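Local structure of natterin-like protein (Lethenteron camtschaticum, 6IUL) at residues F67-E70 with F74-S77; S121-G126 with E207-L212; Q31-S36 with I92-S97; A18-G23 with G139-N144. The protein probably acts as a pore-forming cytotoxin of lamprey immunity, joining a jacalin-like lectin domain to an aerolysin-type pore-forming module. All coordinates share one frame; numbering follows the deposited sequence.

Contact 1 of 4, residues F67-E70 with F74-S77; sequences FEFE and FIKS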
loop_
_atom_site.group_PDB
_atom_site.type_symbol
_atom_site.label_atom_id
_atom_site.label_comp_id
_atom_site.label_asym_id
_atom_site.label_seq_id
_atom_site.Cartn_x
_atom_site.Cartn_y
_atom_site.Cartn_z
ATOM N N PHE A 67 1.700 -28.201 -17.492
ATOM C CA PHE A 67 2.061 -26.823 -17.414
ATOM C C PHE A 67 1.273 -26.199 -16.277
ATOM O O PHE A 67 0.025 -26.316 -16.231
ATOM C CB PHE A 67 1.710 -26.085 -18.717
ATOM C CG PHE A 67 2.183 -24.640 -18.736
ATOM C CD1 PHE A 67 1.399 -23.636 -18.184
ATOM C CD2 PHE A 67 3.442 -24.306 -19.249
ATOM C CE1 PHE A 67 1.823 -22.308 -18.181
ATOM C CE2 PHE A 67 3.882 -22.986 -19.248
ATOM C CZ PHE A 67 3.071 -21.981 -18.726
ATOM N N GLU A 68 1.973 -25.529 -15.377
ATOM C CA GLU A 68 1.323 -24.814 -14.276
ATOM C C GLU A 68 1.572 -23.328 -14.392
ATOM O O GLU A 68 2.712 -22.904 -14.549
ATOM C CB GLU A 68 1.837 -25.308 -12.931
ATOM C CG GLU A 68 1.046 -24.670 -11.790
ATOM C CD GLU A 68 1.197 -25.384 -10.452
ATOM O OE1 GLU A 68 0.341 -25.202 -9.559
ATOM O OE2 GLU A 68 2.189 -26.094 -10.293
ATOM N N PHE A 69 0.495 -22.553 -14.325
ATOM C CA PHE A 69 0.564 -21.119 -14.421
ATOM C C PHE A 69 1.070 -20.502 -13.128
ATOM O O PHE A 69 0.664 -20.926 -12.044
ATOM C CB PHE A 69 -0.828 -20.531 -14.748
ATOM C CG PHE A 69 -1.214 -20.729 -16.192
ATOM C CD1 PHE A 69 -1.739 -21.908 -16.622
ATOM C CD2 PHE A 69 -1.014 -19.736 -17.109
ATOM C CE1 PHE A 69 -2.076 -22.109 -17.969
ATOM C CE2 PHE A 69 -1.352 -19.922 -18.435
ATOM C CZ PHE A 69 -1.883 -21.125 -18.865
ATOM N N GLU A 70 1.924 -19.496 -13.265
ATOM C CA GLU A 70 2.338 -18.657 -12.127
ATOM C C GLU A 70 1.194 -17.668 -11.822
ATOM O O GLU A 70 0.368 -17.332 -12.703
ATOM C CB GLU A 70 3.620 -17.867 -12.495
ATOM C CG GLU A 70 4.835 -18.741 -12.880
ATOM C CD GLU A 70 5.988 -17.973 -13.552
ATOM O OE1 GLU A 70 6.077 -16.738 -13.409
ATOM O OE2 GLU A 70 6.838 -18.580 -14.251
ATOM N N PHE A 74 -1.032 -14.999 -17.632
ATOM C CA PHE A 74 -2.170 -15.333 -18.460
ATOM C C PHE A 74 -1.750 -15.791 -19.846
ATOM O O PHE A 74 -0.575 -15.847 -20.138
ATOM C CB PHE A 74 -3.171 -14.166 -18.531
ATOM C CG PHE A 74 -2.615 -12.902 -19.076
ATOM C CD1 PHE A 74 -1.971 -11.982 -18.242
ATOM C CD2 PHE A 74 -2.765 -12.586 -20.432
ATOM C CE1 PHE A 74 -1.457 -10.796 -18.766
ATOM C CE2 PHE A 74 -2.280 -11.381 -20.966
ATOM C CZ PHE A 74 -1.604 -10.479 -20.128
ATOM N N ILE A 75 -2.723 -16.110 -20.703
ATOM C CA ILE A 75 -2.424 -16.618 -22.047
ATOM C C ILE A 75 -2.459 -15.515 -23.071
ATOM O O ILE A 75 -3.424 -14.763 -23.153
ATOM C CB ILE A 75 -3.390 -17.752 -22.431
ATOM C CG1 ILE A 75 -3.153 -18.961 -21.543
ATOM C CG2 ILE A 75 -3.177 -18.147 -23.870
ATOM C CD1 ILE A 75 -4.157 -20.090 -21.739
ATOM N N LYS A 76 -1.369 -15.382 -23.826
ATOM C CA LYS A 76 -1.244 -14.371 -24.853
ATOM C C LYS A 76 -1.740 -14.862 -26.218
ATOM O O LYS A 76 -2.278 -14.106 -27.048
ATOM C CB LYS A 76 0.230 -13.927 -24.905
ATOM C CG LYS A 76 0.660 -13.196 -26.147
ATOM C CD LYS A 76 2.092 -12.683 -25.954
ATOM C CE LYS A 76 3.087 -13.817 -26.037
ATOM N NZ LYS A 76 4.456 -13.295 -26.165
ATOM N N SER A 77 -1.528 -16.132 -26.484
ATOM C CA SER A 77 -1.973 -16.727 -27.757
ATOM C C SER A 77 -2.202 -18.216 -27.561
ATOM O O SER A 77 -1.592 -18.838 -26.726
ATOM C CB SER A 77 -0.944 -16.484 -28.869
ATOM O OG SER A 77 0.270 -17.153 -28.594
#

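Contact 2 of 4, residues S121-G126 with E207-L212; sequences SGICLG and ESTFSL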
loop_
_atom_site.group_PDB
_atom_site.type_symbol
_atom_site.label_atom_id
_atom_site.label_comp_id
_atom_site.label_asym_id
_atom_site.label_seq_id
_atom_site.Cartn_x
_atom_site.Cartn_y
_atom_site.Cartn_z
ATOM N N SER A 121 -9.434 -12.001 -22.925
ATOM C CA SER A 121 -8.547 -11.435 -21.952
ATOM C C SER A 121 -7.322 -12.304 -21.691
ATOM O O SER A 121 -6.419 -11.887 -20.991
ATOM C CB SER A 121 -9.284 -11.259 -20.635
ATOM O OG SER A 121 -9.552 -12.513 -20.031
ATOM N N GLY A 122 -7.332 -13.542 -22.179
ATOM C CA GLY A 122 -6.278 -14.494 -21.847
ATOM C C GLY A 122 -6.468 -15.191 -20.515
ATOM O O GLY A 122 -5.621 -15.965 -20.099
ATOM N N ILE A 123 -7.574 -14.898 -19.822
ATOM C CA ILE A 123 -7.846 -15.527 -18.550
ATOM C C ILE A 123 -8.799 -16.666 -18.812
ATOM O O ILE A 123 -9.931 -16.451 -19.227
ATOM C CB ILE A 123 -8.519 -14.548 -17.556
ATOM C CG1 ILE A 123 -7.731 -13.246 -17.357
ATOM C CG2 ILE A 123 -8.792 -15.224 -16.251
ATOM C CD1 ILE A 123 -6.383 -13.471 -16.821
ATOM N N CYS A 124 -8.357 -17.881 -18.551
ATOM C CA CYS A 124 -9.091 -19.047 -18.906
ATOM C C CYS A 124 -9.915 -19.604 -17.748
ATOM O O CYS A 124 -9.415 -19.666 -16.615
ATOM C CB CYS A 124 -8.143 -20.115 -19.427
ATOM S SG CYS A 124 -8.922 -21.688 -19.903
ATOM N N LEU A 125 -11.184 -19.959 -18.022
ATOM C CA LEU A 125 -12.084 -20.498 -17.006
ATOM C C LEU A 125 -12.199 -22.014 -17.056
ATOM O O LEU A 125 -12.843 -22.609 -16.181
ATOM C CB LEU A 125 -13.490 -19.926 -17.161
ATOM C CG LEU A 125 -13.711 -18.442 -16.835
ATOM C CD1 LEU A 125 -15.060 -17.994 -17.340
ATOM C CD2 LEU A 125 -13.541 -18.195 -15.349
ATOM N N GLY A 126 -11.600 -22.665 -18.044
ATOM C CA GLY A 126 -11.670 -24.122 -18.141
ATOM C C GLY A 126 -11.751 -24.564 -19.607
ATOM O O GLY A 126 -11.305 -23.842 -20.534
ATOM N N GLU A 207 -7.201 -12.118 -6.532
ATOM C CA GLU A 207 -6.423 -10.891 -6.298
ATOM C C GLU A 207 -5.218 -10.774 -7.240
ATOM O O GLU A 207 -4.806 -9.682 -7.630
ATOM C CB GLU A 207 -5.960 -10.735 -4.830
ATOM C CG GLU A 207 -4.793 -11.664 -4.402
ATOM C CD GLU A 207 -5.144 -13.197 -4.305
ATOM O OE1 GLU A 207 -6.362 -13.635 -4.288
ATOM O OE2 GLU A 207 -4.165 -13.987 -4.224
ATOM N N SER A 208 -4.621 -11.901 -7.597
ATOM C CA SER A 208 -3.493 -11.896 -8.554
ATOM C C SER A 208 -3.965 -11.948 -10.032
ATOM O O SER A 208 -3.298 -11.416 -10.904
ATOM C CB SER A 208 -2.529 -13.033 -8.236
ATOM O OG SER A 208 -3.208 -14.258 -8.179
ATOM N N THR A 209 -5.123 -12.554 -10.295
ATOM C CA THR A 209 -5.584 -12.770 -11.693
ATOM C C THR A 209 -6.249 -11.508 -12.222
ATOM O O THR A 209 -6.043 -11.123 -13.379
ATOM C CB THR A 209 -6.575 -13.945 -11.756
ATOM O OG1 THR A 209 -5.890 -15.125 -11.362
ATOM C CG2 THR A 209 -7.180 -14.145 -13.124
ATOM N N PHE A 210 -7.059 -10.863 -11.373
ATOM C CA PHE A 210 -7.748 -9.650 -11.739
ATOM C C PHE A 210 -7.168 -8.433 -11.041
ATOM O O PHE A 210 -6.450 -8.583 -10.061
ATOM C CB PHE A 210 -9.238 -9.805 -11.386
ATOM C CG PHE A 210 -9.872 -11.024 -11.995
ATOM C CD1 PHE A 210 -10.218 -11.058 -13.348
ATOM C CD2 PHE A 210 -10.120 -12.142 -11.226
ATOM C CE1 PHE A 210 -10.751 -12.199 -13.905
ATOM C CE2 PHE A 210 -10.678 -13.286 -11.775
ATOM C CZ PHE A 210 -11.015 -13.306 -13.117
ATOM N N SER A 211 -7.473 -7.222 -11.523
ATOM C CA SER A 211 -7.164 -6.037 -10.731
ATOM C C SER A 211 -8.425 -5.634 -9.960
ATOM O O SER A 211 -9.360 -5.037 -10.490
ATOM C CB SER A 211 -6.586 -4.882 -11.562
ATOM O OG SER A 211 -7.573 -4.243 -12.266
ATOM N N LEU A 212 -8.466 -6.025 -8.702
ATOM C CA LEU A 212 -9.677 -5.863 -7.871
ATOM C C LEU A 212 -9.749 -4.469 -7.244
ATOM O O LEU A 212 -8.722 -3.936 -6.818
ATOM C CB LEU A 212 -9.662 -6.880 -6.730
ATOM C CG LEU A 212 -9.680 -8.336 -7.133
ATOM C CD1 LEU A 212 -9.563 -9.211 -5.934
ATOM C CD2 LEU A 212 -10.935 -8.697 -7.914
#

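Contact 3 of 4, residues Q31-S36 with I92-S97; sequences QKLSVS and IKFITS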
loop_
_atom_site.group_PDB
_atom_site.type_symbol
_atom_site.label_atom_id
_atom_site.label_comp_id
_atom_site.label_asym_id
_atom_site.label_seq_id
_atom_site.Cartn_x
_atom_site.Cartn_y
_atom_site.Cartn_z
ATOM N N GLN A 31 -5.457 -23.154 -13.536
ATOM C CA GLN A 31 -4.200 -23.133 -12.811
ATOM C C GLN A 31 -3.172 -24.067 -13.433
ATOM O O GLN A 31 -1.982 -23.731 -13.515
ATOM C CB GLN A 31 -4.391 -23.510 -11.334
ATOM C CG GLN A 31 -3.056 -23.456 -10.600
ATOM C CD GLN A 31 -3.115 -23.402 -9.096
ATOM O OE1 GLN A 31 -4.181 -23.322 -8.479
ATOM N NE2 GLN A 31 -1.933 -23.535 -8.491
ATOM N N LYS A 32 -3.632 -25.235 -13.868
ATOM C CA LYS A 32 -2.753 -26.241 -14.359
ATOM C C LYS A 32 -3.439 -27.122 -15.413
ATOM O O LYS A 32 -4.602 -27.448 -15.297
ATOM C CB LYS A 32 -2.291 -27.097 -13.185
ATOM C CG LYS A 32 -1.210 -28.133 -13.483
ATOM C CD LYS A 32 -0.873 -28.898 -12.179
ATOM C CE LYS A 32 0.194 -29.934 -12.382
ATOM N NZ LYS A 32 0.662 -30.472 -11.058
ATOM N N LEU A 33 -2.665 -27.564 -16.399
ATOM C CA LEU A 33 -3.140 -28.445 -17.445
ATOM C C LEU A 33 -2.131 -29.554 -17.682
ATOM O O LEU A 33 -0.919 -29.331 -17.659
ATOM C CB LEU A 33 -3.241 -27.653 -18.720
ATOM C CG LEU A 33 -3.584 -28.363 -19.993
ATOM C CD1 LEU A 33 -4.970 -28.932 -19.848
ATOM C CD2 LEU A 33 -3.529 -27.469 -21.246
ATOM N N SER A 34 -2.625 -30.755 -17.935
ATOM C CA SER A 34 -1.800 -31.867 -18.328
ATOM C C SER A 34 -2.445 -32.604 -19.512
ATOM O O SER A 34 -3.634 -32.855 -19.511
ATOM C CB SER A 34 -1.596 -32.802 -17.132
ATOM O OG SER A 34 -0.843 -33.915 -17.524
ATOM N N VAL A 35 -1.629 -32.959 -20.510
ATOM C CA VAL A 35 -2.104 -33.477 -21.765
ATOM C C VAL A 35 -1.369 -34.765 -22.139
ATOM O O VAL A 35 -0.125 -34.861 -22.078
ATOM C CB VAL A 35 -1.920 -32.459 -22.910
ATOM C CG1 VAL A 35 -2.456 -32.999 -24.234
ATOM C CG2 VAL A 35 -2.644 -31.155 -22.607
ATOM N N SER A 36 -2.155 -35.762 -22.512
ATOM C CA SER A 36 -1.656 -36.997 -23.051
ATOM C C SER A 36 -1.916 -37.018 -24.556
ATOM O O SER A 36 -2.993 -36.626 -25.021
ATOM C CB SER A 36 -2.327 -38.223 -22.391
ATOM O OG SER A 36 -1.899 -38.363 -21.034
ATOM N N ILE A 92 -2.391 -28.857 -29.207
ATOM C CA ILE A 92 -2.627 -27.635 -28.469
ATOM C C ILE A 92 -1.283 -26.912 -28.299
ATOM O O ILE A 92 -0.291 -27.496 -27.886
ATOM C CB ILE A 92 -3.125 -27.959 -27.055
ATOM C CG1 ILE A 92 -4.444 -28.717 -27.116
ATOM C CG2 ILE A 92 -3.268 -26.684 -26.217
ATOM C CD1 ILE A 92 -4.790 -29.434 -25.826
ATOM N N LYS A 93 -1.257 -25.629 -28.620
ATOM C CA LYS A 93 -0.141 -24.797 -28.301
ATOM C C LYS A 93 -0.592 -23.469 -27.682
ATOM O O LYS A 93 -1.454 -22.801 -28.224
ATOM C CB LYS A 93 0.643 -24.508 -29.571
ATOM C CG LYS A 93 1.845 -23.610 -29.334
ATOM C CD LYS A 93 2.691 -23.499 -30.587
ATOM C CE LYS A 93 3.868 -22.571 -30.352
ATOM N NZ LYS A 93 4.640 -22.423 -31.620
ATOM N N PHE A 94 0.052 -23.061 -26.584
ATOM C CA PHE A 94 -0.126 -21.689 -26.134
ATOM C C PHE A 94 1.151 -21.063 -25.676
ATOM O O PHE A 94 2.087 -21.747 -25.350
ATOM C CB PHE A 94 -1.230 -21.566 -25.060
ATOM C CG PHE A 94 -0.968 -22.369 -23.798
ATOM C CD1 PHE A 94 -0.118 -21.868 -22.829
ATOM C CD2 PHE A 94 -1.671 -23.523 -23.529
ATOM C CE1 PHE A 94 0.076 -22.537 -21.608
ATOM C CE2 PHE A 94 -1.473 -24.224 -22.330
ATOM C CZ PHE A 94 -0.584 -23.735 -21.356
ATOM N N ILE A 95 1.149 -19.734 -25.682
ATOM C CA ILE A 95 2.242 -18.949 -25.180
ATOM C C ILE A 95 1.666 -17.993 -24.152
ATOM O O ILE A 95 0.619 -17.366 -24.394
ATOM C CB ILE A 95 2.928 -18.157 -26.322
ATOM C CG1 ILE A 95 3.512 -19.125 -27.358
ATOM C CG2 ILE A 95 4.101 -17.337 -25.737
ATOM C CD1 ILE A 95 3.924 -18.474 -28.650
ATOM N N THR A 96 2.328 -17.873 -23.018
ATOM C CA THR A 96 1.820 -17.031 -21.942
ATOM C C THR A 96 2.328 -15.613 -21.996
ATOM O O THR A 96 3.201 -15.265 -22.821
ATOM C CB THR A 96 2.154 -17.583 -20.567
ATOM O OG1 THR A 96 3.540 -17.363 -20.297
ATOM C CG2 THR A 96 1.836 -19.097 -20.531
ATOM N N SER A 97 1.769 -14.794 -21.099
ATOM C CA SER A 97 2.153 -13.394 -20.958
ATOM C C SER A 97 3.594 -13.244 -20.512
ATOM O O SER A 97 4.157 -12.171 -20.683
ATOM C CB SER A 97 1.215 -12.687 -19.949
ATOM O OG SER A 97 1.236 -13.359 -18.723
#

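Contact 4 of 4, residues A18-G23 with G139-N144; sequences AFSFNG and GFIFIN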
loop_
_atom_site.group_PDB
_atom_site.type_symbol
_atom_site.label_atom_id
_atom_site.label_comp_id
_atom_site.label_asym_id
_atom_site.label_seq_id
_atom_site.Cartn_x
_atom_site.Cartn_y
_atom_site.Cartn_z
ATOM N N ALA A 18 -20.249 -34.871 -24.923
ATOM C CA ALA A 18 -20.023 -33.504 -24.454
ATOM C C ALA A 18 -19.498 -33.469 -23.043
ATOM O O ALA A 18 -19.936 -34.224 -22.189
ATOM C CB ALA A 18 -21.315 -32.657 -24.573
ATOM N N PHE A 19 -18.524 -32.584 -22.816
ATOM C CA PHE A 19 -18.088 -32.224 -21.456
ATOM C C PHE A 19 -17.885 -30.750 -21.353
ATOM O O PHE A 19 -17.634 -30.075 -22.367
ATOM C CB PHE A 19 -16.817 -32.990 -21.063
ATOM C CG PHE A 19 -15.603 -32.705 -21.942
ATOM C CD1 PHE A 19 -14.796 -31.618 -21.682
ATOM C CD2 PHE A 19 -15.293 -33.510 -23.023
ATOM C CE1 PHE A 19 -13.703 -31.339 -22.473
ATOM C CE2 PHE A 19 -14.214 -33.245 -23.832
ATOM C CZ PHE A 19 -13.388 -32.162 -23.538
ATOM N N SER A 20 -18.015 -30.244 -20.140
ATOM C CA SER A 20 -17.715 -28.853 -19.817
ATOM C C SER A 20 -17.171 -28.754 -18.414
ATOM O O SER A 20 -17.786 -29.224 -17.497
ATOM C CB SER A 20 -18.975 -27.975 -19.936
ATOM O OG SER A 20 -18.649 -26.584 -19.929
ATOM N N PHE A 21 -16.008 -28.130 -18.256
ATOM C CA PHE A 21 -15.376 -27.970 -16.966
ATOM C C PHE A 21 -15.072 -26.483 -16.912
ATOM O O PHE A 21 -14.139 -25.979 -17.590
ATOM C CB PHE A 21 -14.090 -28.819 -16.894
ATOM C CG PHE A 21 -13.374 -28.749 -15.578
ATOM C CD1 PHE A 21 -14.016 -29.117 -14.430
ATOM C CD2 PHE A 21 -12.067 -28.315 -15.497
ATOM C CE1 PHE A 21 -13.385 -29.050 -13.222
ATOM C CE2 PHE A 21 -11.422 -28.233 -14.286
ATOM C CZ PHE A 21 -12.066 -28.625 -13.155
ATOM N N ASN A 22 -15.850 -25.783 -16.102
ATOM C CA ASN A 22 -15.937 -24.316 -16.179
ATOM C C ASN A 22 -15.968 -23.705 -14.798
ATOM O O ASN A 22 -16.815 -24.069 -14.009
ATOM C CB ASN A 22 -17.227 -23.972 -16.930
ATOM C CG ASN A 22 -17.375 -22.494 -17.214
ATOM O OD1 ASN A 22 -16.626 -21.686 -16.703
ATOM N ND2 ASN A 22 -18.347 -22.124 -18.050
ATOM N N GLY A 23 -15.072 -22.770 -14.505
ATOM C CA GLY A 23 -15.060 -22.069 -13.204
ATOM C C GLY A 23 -15.902 -20.804 -13.154
ATOM O O GLY A 23 -15.835 -20.034 -12.185
ATOM N N GLY A 139 -12.163 -26.947 -26.795
ATOM C CA GLY A 139 -11.744 -25.572 -26.815
ATOM C C GLY A 139 -11.565 -25.062 -25.402
ATOM O O GLY A 139 -11.996 -25.686 -24.425
ATOM N N PHE A 140 -10.917 -23.917 -25.289
ATOM C CA PHE A 140 -10.688 -23.271 -23.982
ATOM C C PHE A 140 -11.675 -22.121 -23.778
ATOM O O PHE A 140 -11.878 -21.289 -24.671
ATOM C CB PHE A 140 -9.255 -22.764 -23.897
ATOM C CG PHE A 140 -8.214 -23.873 -23.811
ATOM C CD1 PHE A 140 -7.845 -24.582 -24.927
ATOM C CD2 PHE A 140 -7.582 -24.168 -22.625
ATOM C CE1 PHE A 140 -6.902 -25.595 -24.873
ATOM C CE2 PHE A 140 -6.631 -25.190 -22.549
ATOM C CZ PHE A 140 -6.288 -25.898 -23.671
ATOM N N ILE A 141 -12.307 -22.105 -22.617
ATOM C CA ILE A 141 -13.233 -21.054 -22.248
ATOM C C ILE A 141 -12.460 -19.864 -21.717
ATOM O O ILE A 141 -11.799 -19.976 -20.714
ATOM C CB ILE A 141 -14.201 -21.499 -21.145
ATOM C CG1 ILE A 141 -15.001 -22.704 -21.618
ATOM C CG2 ILE A 141 -15.223 -20.404 -20.842
ATOM C CD1 ILE A 141 -15.762 -23.411 -20.522
ATOM N N PHE A 142 -12.556 -18.723 -22.389
ATOM C CA PHE A 142 -11.895 -17.509 -21.949
ATOM C C PHE A 142 -12.904 -16.439 -21.567
ATOM O O PHE A 142 -13.927 -16.274 -22.240
ATOM C CB PHE A 142 -11.013 -16.919 -23.064
ATOM C CG PHE A 142 -9.796 -17.707 -23.351
ATOM C CD1 PHE A 142 -8.707 -17.646 -22.495
ATOM C CD2 PHE A 142 -9.719 -18.519 -24.498
ATOM C CE1 PHE A 142 -7.562 -18.396 -22.732
ATOM C CE2 PHE A 142 -8.573 -19.260 -24.745
ATOM C CZ PHE A 142 -7.503 -19.218 -23.837
ATOM N N ILE A 143 -12.573 -15.660 -20.543
ATOM C CA ILE A 143 -13.270 -14.400 -20.294
ATOM C C ILE A 143 -12.871 -13.425 -21.385
ATOM O O ILE A 143 -11.686 -13.275 -21.718
ATOM C CB ILE A 143 -12.888 -13.771 -18.914
ATOM C CG1 ILE A 143 -13.211 -14.747 -17.807
ATOM C CG2 ILE A 143 -13.669 -12.473 -18.695
ATOM C CD1 ILE A 143 -12.785 -14.269 -16.430
ATOM N N ASN A 144 -13.860 -12.743 -21.940
ATOM C CA ASN A 144 -13.570 -11.734 -22.959
ATOM C C ASN A 144 -12.790 -10.578 -22.328
ATOM O O ASN A 144 -12.682 -10.490 -21.107
ATOM C CB ASN A 144 -14.869 -11.257 -23.602
ATOM C CG ASN A 144 -15.307 -12.138 -24.740
ATOM O OD1 ASN A 144 -14.504 -12.412 -25.617
ATOM N ND2 ASN A 144 -16.617 -12.482 -24.799
#

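Contact 1 of 4, residues F67-E70 with F74-S77
One face of the Phe-69 ring is taken by Phe-67, whose CE1 stands 3.7 Å above the plane and over the ring centre, while Ile-75 meets the far end of the same ring obliquely. For the Phe-67 ring the contact is at the edge, with CG of Phe-69 in its plane. Across the turn the touch is purely apolar. CG1 of Ile-75 sits 3.7 Å from CZ of Phe-69 and equally near CE2, and the Ile-75 CD1 methyl follows at 3.8 Å from CZ. The two side chains cross at about a right angle. CG1 of Ile-75 lies beside its backbone N and anti to the carbonyl carbon (chi1 -67°), which brings this branch back to the ring although CB itself does not point there. Phe-69 is buried, and Phe-94 of strand 89-96 meets it with ring planes about 20° apart. Farther along, Lys-76 and Ser-77 both face Ile-95 in a classic beta bulge. Three residues separate the two segments, and the chain passes here from strand 65-68 of one four-stranded sheet to strand 75-82 of the next, a sheet-to-sheet crossing characteristic of the jacalin-like beta-prism.

Contact 2 of 4, residues S121-G126 with E207-L212
Apolar packing carries this contact, with Ile-123 set against Thr-209 and, more loosely, Phe-210. The CG2 methyl of Ile-123 lies 3.7 Å from CG2 of Thr-209, and its CD1 comes within 3.8 Å of that same methyl, so one threonine branch is clasped by two branches of the isoleucine. Ile-123 makes this possible by bending twice, with CG1 beside the backbone N (chi1 -54°) and CD1 turned back again (chi2 -61°). CZ of Phe-210 lies 4.3 Å from CG2 of Ile-123 in an oblique approach. Within its own segment the Thr-209 methyl also stands 3.8 Å above the Phe-210 ring plane, over the centre, so the methyl packs on the ring and on the isoleucine from different sides.

The partners come from different modules: Ile-123 leads into strand 124-131 of the jacalin-like lectin fold, whereas Thr-209 ends the short helix 206-209 in the aerolysin-type region.

Hydrogen bonds stay on each side of this seam. Ser-121 OG accepts from N of Ile-123 at 3.1 Å in an ST turn that shapes the approach to the strand. On the helix, OG1 of Thr-209, beside its own backbone N, is bonded to the carbonyl oxygen of Lys-205, while CG2, anti to that N, is the branch that meets Ile-123. A contact between subunits follows directly, where Lys-193 of the second subunit bonds O of Phe-210.

Contact 3 of 4, residues Q31-S36 with I92-S97
Leu-33 and Val-35 meet Phe-94 and Ile-92 in the hydrophobic interior of the beta-prism, where two of its sheets turn their inner faces to each other. The backbones stay well apart, with CA atoms of Val-35 and Ile-92 8.9 Å from one another at the nearest, so side chains alone span the gap. CD2 of Leu-33 reaches the edge of the Phe-94 ring, close to the ring plane and 4.0 Å from CE2. These two side chains lie alongside and run in opposite directions. Leu-33 extends with CG anti to its backbone N (chi1 174°), whereas the Phe-94 ring occupies the crowded position between N and the carbonyl carbon (chi1 60°). A second pair is looser, with CG2 of Val-35 4.2 Å from CD1 of Ile-92. Each strand is an inner member of a four-stranded sheet with the order 3-2-1-4, the Greek key pattern of jacalin-like lectins. Further rings pack around Phe-94: Phe-67 meets it edge-to-face, and Phe-102 joins it from strand 101-105, touching Leu-33 and Val-35 as well. Gln-31 and Lys-32 form a classic beta bulge opposite Trp-48, on which Lys-32 makes a cation-pi contact.

Contact 4 of 4, residues A18-G23 with G139-N144
The OD1 atom of Asn-22 takes a hydrogen bond from the backbone N of Gln-24, two residues on, in an Asx turn, while the rest of this side chain rests against Ile-141. The setting is the third sheet of the jacalin-like beta-prism: strand 124-131 runs antiparallel to both 17-22 and 135-155, so the strands in contact are next-but-one neighbours. Their short segments accordingly head in similar directions, 34° apart, with axes 8.5 Å from each other at closest. Across that spacing a single methyl makes the connection. CD1 of Ile-141 lies 3.8 Å from CG of Asn-22 and about as far from its ND2, and the two side chains cross at nearly a right angle. Asn-22 reaches over with CG anti to its backbone N (chi1 -174°), which lays the carboxamide against the methyl. Ser-20 is a more marginal partner, its OG 4.3 Å from the same methyl and hydrogen-bonded to OE1 of Gln-128 on the intervening strand. Leu-8 and Thr-6 of strand 6-12 also pack on Ile-141. The methyl also meets the backbone, from a third direction: Ile-141 CD1 lies 4.2 Å from the carbonyl oxygen of Phe-21.

How the contacts relate
Contacts 1 and 3 are the closest pair, their centres about 7 Å apart, and they share two sheets of the prism: N of Phe-67 lies 2.9 Å from O of Leu-33, and O of Phe-74 lies 2.7 Å from N of Ser-97, both probable hydrogen bonds. Phe-140 links contact 4 to this interior, its CZ 4.0 Å from CD2 of Leu-33. Contacts 2 and 4 join along strand 124-131 by a probable hydrogen bond, N of Leu-125 to O of Ile-141 at 2.8 Å. Contact 2 alone reaches from the lectin fold to the aerolysin-type module, and it meets contact 1 at Gly-122, whose O is 3.0 Å from N of Ile-75, again a probable hydrogen bond. Contacts 1 and 2 also both touch the second subunit.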